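Local structure of LAO/AO transport system kinase (Escherichia coli, 2P67) at residues I188-I201 against A215-R227. The protein is a P-loop NTPase-fold protein of the MeaB family. Sequence-based numbering, arbitrary orientation. Where two conformers were deposited one is given.
Sequences IKKGLMEVADLIVI and ARHMYESALHILR
Strand 198-201 and helix 215-225 run nearly antiparallel, 167° between their directions, with axes 9.1 Å apart, while helix 190-195 crosses the same helix at -61°. The chain thus passes Tyr-219 twice, and the tyrosine ring lies between Ile-188 and Ile-199. Ile-188 CD1 lies over one face in a CH-pi contact, 4.2 Å from the ring centroid, and Ile-199 CG2 covers the opposite face near the rim, 4.1 Å from Tyr-219 CG. The short helix comes to the ring's edge through Met-193, whose CE closes in near the ring plane. Leu-192 CD2 and Ile-201 CD1 approach obliquely, and the tyrosine side chain also touches Gln-177 of the adjacent strand 172-177. At the far end of the ring a water accepts from Lys-189 N and makes a weak 3.4 Å bond with Tyr-219 OH.

In the P-loop NTPase fold this is the packing of a crossover helix on its parallel sheet: helix 209-225 links strand 198-201 to strand 236-239, its neighbour, in a beta-alpha-beta unit. Ile-199 and Ile-201 carry the strand's share; Ile-199 CG1 meets Leu-223 CD1 at 3.7 Å, and Ile-201 CG1 rests 4.0 Å from Arg-216 CA.

Met-193 fills the angle between the two helices. Its chain bends at chi2 (-66°) and again at chi3, which lays SD against both Ala-222 CB and Leu-223 CD2, each 3.7 Å away, and brings CE round to the tyrosine. Nearer its root, Met-193 CB and CG pack on Leu-226 CD1, just past the helix end. Ile-188 CD1 also reaches Ala-222 CB and meets Met-218 CG tip to tip, while Ile-188 packs on Ile-225 of the second subunit.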
loop_
_atom_site.group_PDB
_atom_site.type_symbol
_atom_site.label_atom_id
_atom_site.label_comp_id
_atom_site.label_asym_id
_atom_site.label_seq_id
_atom_site.Cartn_x
_atom_site.Cartn_y
_atom_site.Cartn_z
ATOM N N ILE A 188 1.766 11.061 12.880
ATOM C CA ILE A 188 1.721 9.609 12.977
ATOM C C ILE A 188 1.931 8.959 11.602
ATOM O O ILE A 188 1.278 9.342 10.618
ATOM C CB ILE A 188 0.357 9.169 13.525
ATOM C CG1 ILE A 188 0.121 9.789 14.913
ATOM C CG2 ILE A 188 0.245 7.632 13.558
ATOM C CD1 ILE A 188 -1.186 9.335 15.601
ATOM N N LYS A 189 2.804 7.949 11.558
ATOM C CA LYS A 189 3.060 7.204 10.328
ATOM C C LYS A 189 1.801 6.464 9.822
ATOM O O LYS A 189 1.186 5.665 10.552
ATOM C CB LYS A 189 4.212 6.207 10.554
ATOM C CG LYS A 189 5.569 6.814 10.760
ATOM C CD LYS A 189 6.643 5.750 11.103
ATOM C CE LYS A 189 6.662 4.602 10.100
ATOM N NZ LYS A 189 7.781 3.632 10.439
ATOM N N LYS A 190 1.417 6.705 8.569
ATOM C CA LYS A 190 0.234 6.023 8.010
ATOM C C LYS A 190 0.378 4.493 7.932
ATOM O O LYS A 190 -0.584 3.757 8.189
ATOM C CB LYS A 190 -0.180 6.621 6.656
ATOM C CG LYS A 190 -0.653 8.073 6.754
ATOM C CD LYS A 190 -1.036 8.585 5.379
ATOM C CE LYS A 190 -1.309 10.088 5.399
ATOM N NZ LYS A 190 -0.260 10.831 4.690
ATOM N N GLY A 191 1.586 4.017 7.641
ATOM C CA GLY A 191 1.858 2.580 7.575
ATOM C C GLY A 191 1.604 1.915 8.912
ATOM O O GLY A 191 1.121 0.793 8.963
ATOM N N LEU A 192 1.900 2.630 9.995
ATOM C CA LEU A 192 1.602 2.132 11.336
ATOM C C LEU A 192 0.085 2.008 11.573
ATOM O O LEU A 192 -0.396 0.974 12.059
ATOM C CB LEU A 192 2.228 3.054 12.373
ATOM C CG LEU A 192 1.862 2.687 13.817
ATOM C CD1 LEU A 192 2.344 1.236 14.107
ATOM C CD2 LEU A 192 2.497 3.727 14.743
ATOM N N MET A 193 -0.667 3.042 11.200
ATOM C CA MET A 193 -2.124 2.989 11.286
ATOM C C MET A 193 -2.706 1.813 10.504
ATOM O O MET A 193 -3.687 1.227 10.924
ATOM C CB MET A 193 -2.760 4.316 10.856
ATOM C CG MET A 193 -2.342 5.524 11.744
ATOM S SD MET A 193 -2.949 5.382 13.453
ATOM C CE MET A 193 -1.623 4.651 14.341
ATOM N N GLU A 194 -2.096 1.487 9.365
ATOM C CA GLU A 194 -2.544 0.363 8.540
ATOM C C GLU A 194 -2.538 -0.978 9.283
ATOM O O GLU A 194 -3.408 -1.838 9.035
ATOM C CB GLU A 194 -1.669 0.243 7.288
ATOM C CG GLU A 194 -1.831 1.391 6.312
ATOM C CD GLU A 194 -3.079 1.286 5.447
ATOM O OE1 GLU A 194 -3.868 0.322 5.593
ATOM O OE2 GLU A 194 -3.260 2.176 4.604
ATOM N N VAL A 195 -1.567 -1.145 10.186
ATOM C CA VAL A 195 -1.290 -2.472 10.769
ATOM C C VAL A 195 -1.437 -2.603 12.288
ATOM O O VAL A 195 -1.564 -3.715 12.787
ATOM C CB VAL A 195 0.116 -2.983 10.348
ATOM C CG1 VAL A 195 0.223 -3.079 8.805
ATOM C CG2 VAL A 195 1.215 -2.115 10.924
ATOM N N ALA A 196 -1.413 -1.484 13.029
ATOM C CA ALA A 196 -1.439 -1.547 14.497
ATOM C C ALA A 196 -2.673 -2.246 15.037
ATOM O O ALA A 196 -3.789 -1.870 14.688
ATOM C CB ALA A 196 -1.324 -0.141 15.122
ATOM N N ASP A 197 -2.473 -3.269 15.875
ATOM C CA ASP A 197 -3.586 -3.848 16.656
ATOM C C ASP A 197 -3.645 -3.230 18.052
ATOM O O ASP A 197 -4.743 -3.019 18.616
ATOM C CB ASP A 197 -3.483 -5.377 16.733
ATOM C CG ASP A 197 -3.583 -6.024 15.358
ATOM O OD1 ASP A 197 -4.408 -5.551 14.536
ATOM O OD2 ASP A 197 -2.813 -6.967 15.086
ATOM N N LEU A 198 -2.452 -2.996 18.608
ATOM C CA LEU A 198 -2.280 -2.296 19.885
ATOM C C LEU A 198 -1.115 -1.310 19.779
ATOM O O LEU A 198 -0.111 -1.605 19.137
ATOM C CB LEU A 198 -2.021 -3.302 21.028
ATOM C CG LEU A 198 -3.229 -4.172 21.393
ATOM C CD1 LEU A 198 -2.831 -5.449 22.145
ATOM C CD2 LEU A 198 -4.245 -3.359 22.189
ATOM N N ILE A 199 -1.260 -0.131 20.392
ATOM C CA ILE A 199 -0.167 0.811 20.539
ATOM C C ILE A 199 0.098 0.937 22.034
ATOM O O ILE A 199 -0.853 1.018 22.831
ATOM C CB ILE A 199 -0.498 2.233 19.995
ATOM C CG1 ILE A 199 -0.858 2.171 18.503
ATOM C CG2 ILE A 199 0.679 3.201 20.245
ATOM C CD1 ILE A 199 0.293 2.083 17.558
ATOM N N VAL A 200 1.371 0.924 22.408
ATOM C CA VAL A 200 1.750 1.004 23.815
ATOM C C VAL A 200 2.736 2.166 24.003
ATOM O O VAL A 200 3.710 2.285 23.259
ATOM C CB VAL A 200 2.379 -0.317 24.329
ATOM C CG1 VAL A 200 2.953 -0.106 25.739
ATOM C CG2 VAL A 200 1.347 -1.490 24.330
ATOM N N ILE A 201 2.470 3.027 24.987
ATOM C CA ILE A 201 3.384 4.122 25.307
ATOM C C ILE A 201 4.101 3.713 26.588
ATOM O O ILE A 201 3.486 3.648 27.657
ATOM C CB ILE A 201 2.650 5.495 25.508
ATOM C CG1 ILE A 201 1.571 5.759 24.424
ATOM C CG2 ILE A 201 3.667 6.653 25.637
ATOM C CD1 ILE A 201 2.092 5.998 22.972
ATOM N N ALA A 215 0.492 11.792 24.288
ATOM C CA ALA A 215 0.847 10.863 23.215
ATOM C C ALA A 215 -0.218 9.752 23.076
ATOM O O ALA A 215 -0.685 9.431 21.982
ATOM C CB ALA A 215 2.245 10.261 23.475
ATOM N N ARG A 216 -0.616 9.183 24.203
ATOM C CA ARG A 216 -1.624 8.134 24.204
ATOM C C ARG A 216 -2.918 8.659 23.559
ATOM O O ARG A 216 -3.531 7.988 22.719
ATOM C CB ARG A 216 -1.880 7.697 25.645
ATOM C CG ARG A 216 -2.729 6.470 25.689
ATOM C CD ARG A 216 -3.652 6.437 26.867
ATOM N NE ARG A 216 -4.733 5.568 26.453
ATOM C CZ ARG A 216 -5.860 5.990 25.905
ATOM N NH1 ARG A 216 -6.755 5.098 25.533
ATOM N NH2 ARG A 216 -6.114 7.289 25.771
ATOM N N HIS A 217 -3.323 9.871 23.942
ATOM C CA HIS A 217 -4.534 10.490 23.379
ATOM C C HIS A 217 -4.467 10.661 21.848
ATOM O O HIS A 217 -5.449 10.397 21.143
ATOM C CB HIS A 217 -4.773 11.846 24.041
ATOM C CG HIS A 217 -6.079 12.466 23.676
ATOM N ND1 HIS A 217 -7.253 12.152 24.331
ATOM C CD2 HIS A 217 -6.408 13.357 22.712
ATOM C CE1 HIS A 217 -8.247 12.842 23.795
ATOM N NE2 HIS A 217 -7.762 13.574 22.808
ATOM N N MET A 218 -3.304 11.077 21.351
ATOM C CA MET A 218 -3.098 11.361 19.929
ATOM C C MET A 218 -3.283 10.082 19.095
ATOM O O MET A 218 -4.051 10.071 18.122
ATOM C CB MET A 218 -1.699 11.978 19.710
ATOM C CG MET A 218 -1.390 12.258 18.230
ATOM S SD MET A 218 0.313 12.823 17.981
ATOM C CE MET A 218 1.274 11.432 18.492
ATOM N N TYR A 219 -2.596 9.002 19.480
ATOM C CA TYR A 219 -2.754 7.710 18.780
ATOM C C TYR A 219 -4.190 7.232 18.822
ATOM O O TYR A 219 -4.730 6.733 17.829
ATOM C CB TYR A 219 -1.812 6.639 19.359
ATOM C CG TYR A 219 -0.408 6.870 18.891
ATOM C CD1 TYR A 219 -0.008 6.449 17.618
ATOM C CD2 TYR A 219 0.518 7.539 19.689
ATOM C CE1 TYR A 219 1.279 6.683 17.153
ATOM C CE2 TYR A 219 1.825 7.781 19.217
ATOM C CZ TYR A 219 2.170 7.350 17.933
ATOM O OH TYR A 219 3.434 7.551 17.441
ATOM N N GLU A 220 -4.818 7.406 19.978
ATOM C CA GLU A 220 -6.204 6.989 20.133
ATOM C C GLU A 220 -7.137 7.783 19.226
ATOM O O GLU A 220 -8.066 7.210 18.639
ATOM C CB GLU A 220 -6.630 7.074 21.605
ATOM C CG GLU A 220 -7.931 6.369 21.914
ATOM C CD GLU A 220 -8.223 6.388 23.400
ATOM O OE1 GLU A 220 -8.372 7.502 23.956
ATOM O OE2 GLU A 220 -8.312 5.289 23.997
ATOM N N SER A 221 -6.904 9.093 19.083
ATOM C CA SER A 221 -7.732 9.886 18.194
ATOM C C SER A 221 -7.670 9.298 16.787
ATOM O O SER A 221 -8.716 9.057 16.169
ATOM C CB SER A 221 -7.277 11.356 18.155
ATOM O OG SER A 221 -7.414 11.969 19.446
ATOM N N ALA A 222 -6.452 9.046 16.297
ATOM C CA ALA A 222 -6.273 8.485 14.952
ATOM C C ALA A 222 -6.987 7.121 14.837
ATOM O O ALA A 222 -7.713 6.865 13.875
ATOM C CB ALA A 222 -4.782 8.334 14.638
ATOM N N LEU A 223 -6.798 6.265 15.825
ATOM C CA LEU A 223 -7.338 4.893 15.747
ATOM C C LEU A 223 -8.856 4.798 15.952
ATOM O O LEU A 223 -9.486 3.824 15.532
ATOM C CB LEU A 223 -6.569 3.966 16.695
ATOM C CG LEU A 223 -5.124 3.660 16.261
ATOM C CD1 LEU A 223 -4.302 3.081 17.443
ATOM C CD2 LEU A 223 -5.074 2.743 15.018
ATOM N N HIS A 224 -9.442 5.805 16.603
ATOM C CA HIS A 224 -10.889 5.890 16.713
ATOM C C HIS A 224 -11.550 6.446 15.441
ATOM O O HIS A 224 -12.656 6.074 15.133
ATOM C CB HIS A 224 -11.279 6.706 17.962
ATOM C CG HIS A 224 -11.110 5.951 19.254
ATOM N ND1 HIS A 224 -11.554 6.447 20.459
ATOM C CD2 HIS A 224 -10.588 4.727 19.522
ATOM C CE1 HIS A 224 -11.296 5.573 21.419
ATOM N NE2 HIS A 224 -10.707 4.522 20.880
ATOM N N ILE A 225 -10.864 7.328 14.711
ATOM C CA ILE A 225 -11.445 8.040 13.542
ATOM C C ILE A 225 -11.295 7.247 12.237
ATOM O O ILE A 225 -12.204 7.230 11.403
ATOM C CB ILE A 225 -10.788 9.454 13.400
ATOM C CG1 ILE A 225 -11.295 10.398 14.492
ATOM C CG2 ILE A 225 -11.031 10.070 12.055
ATOM C CD1 ILE A 225 -10.434 11.730 14.558
ATOM N N LEU A 226 -10.145 6.594 12.075
ATOM C CA LEU A 226 -9.896 5.727 10.898
ATOM C C LEU A 226 -10.690 4.429 10.906
ATOM O O LEU A 226 -10.909 3.821 11.963
ATOM C CB LEU A 226 -8.416 5.374 10.780
ATOM C CG LEU A 226 -7.479 6.588 10.692
ATOM C CD1 LEU A 226 -5.972 6.192 10.811
ATOM C CD2 LEU A 226 -7.785 7.344 9.372
ATOM N N ARG A 227 -11.087 3.997 9.705
ATOM C CA ARG A 227 -11.746 2.681 9.529
ATOM C C ARG A 227 -10.921 1.570 10.195
ATOM O O ARG A 227 -9.692 1.548 10.075
ATOM C CB ARG A 227 -11.890 2.380 8.031
ATOM C CG ARG A 227 -12.827 1.201 7.729
ATOM C CD ARG A 227 -13.394 1.340 6.332
ATOM N NE ARG A 227 -14.203 2.556 6.188
ATOM C CZ ARG A 227 -14.890 2.874 5.088
ATOM N NH1 ARG A 227 -15.595 3.997 5.038
ATOM N NH2 ARG A 227 -14.866 2.071 4.031
HETATM O O HOH W 1 4.062 7.019 14.105
#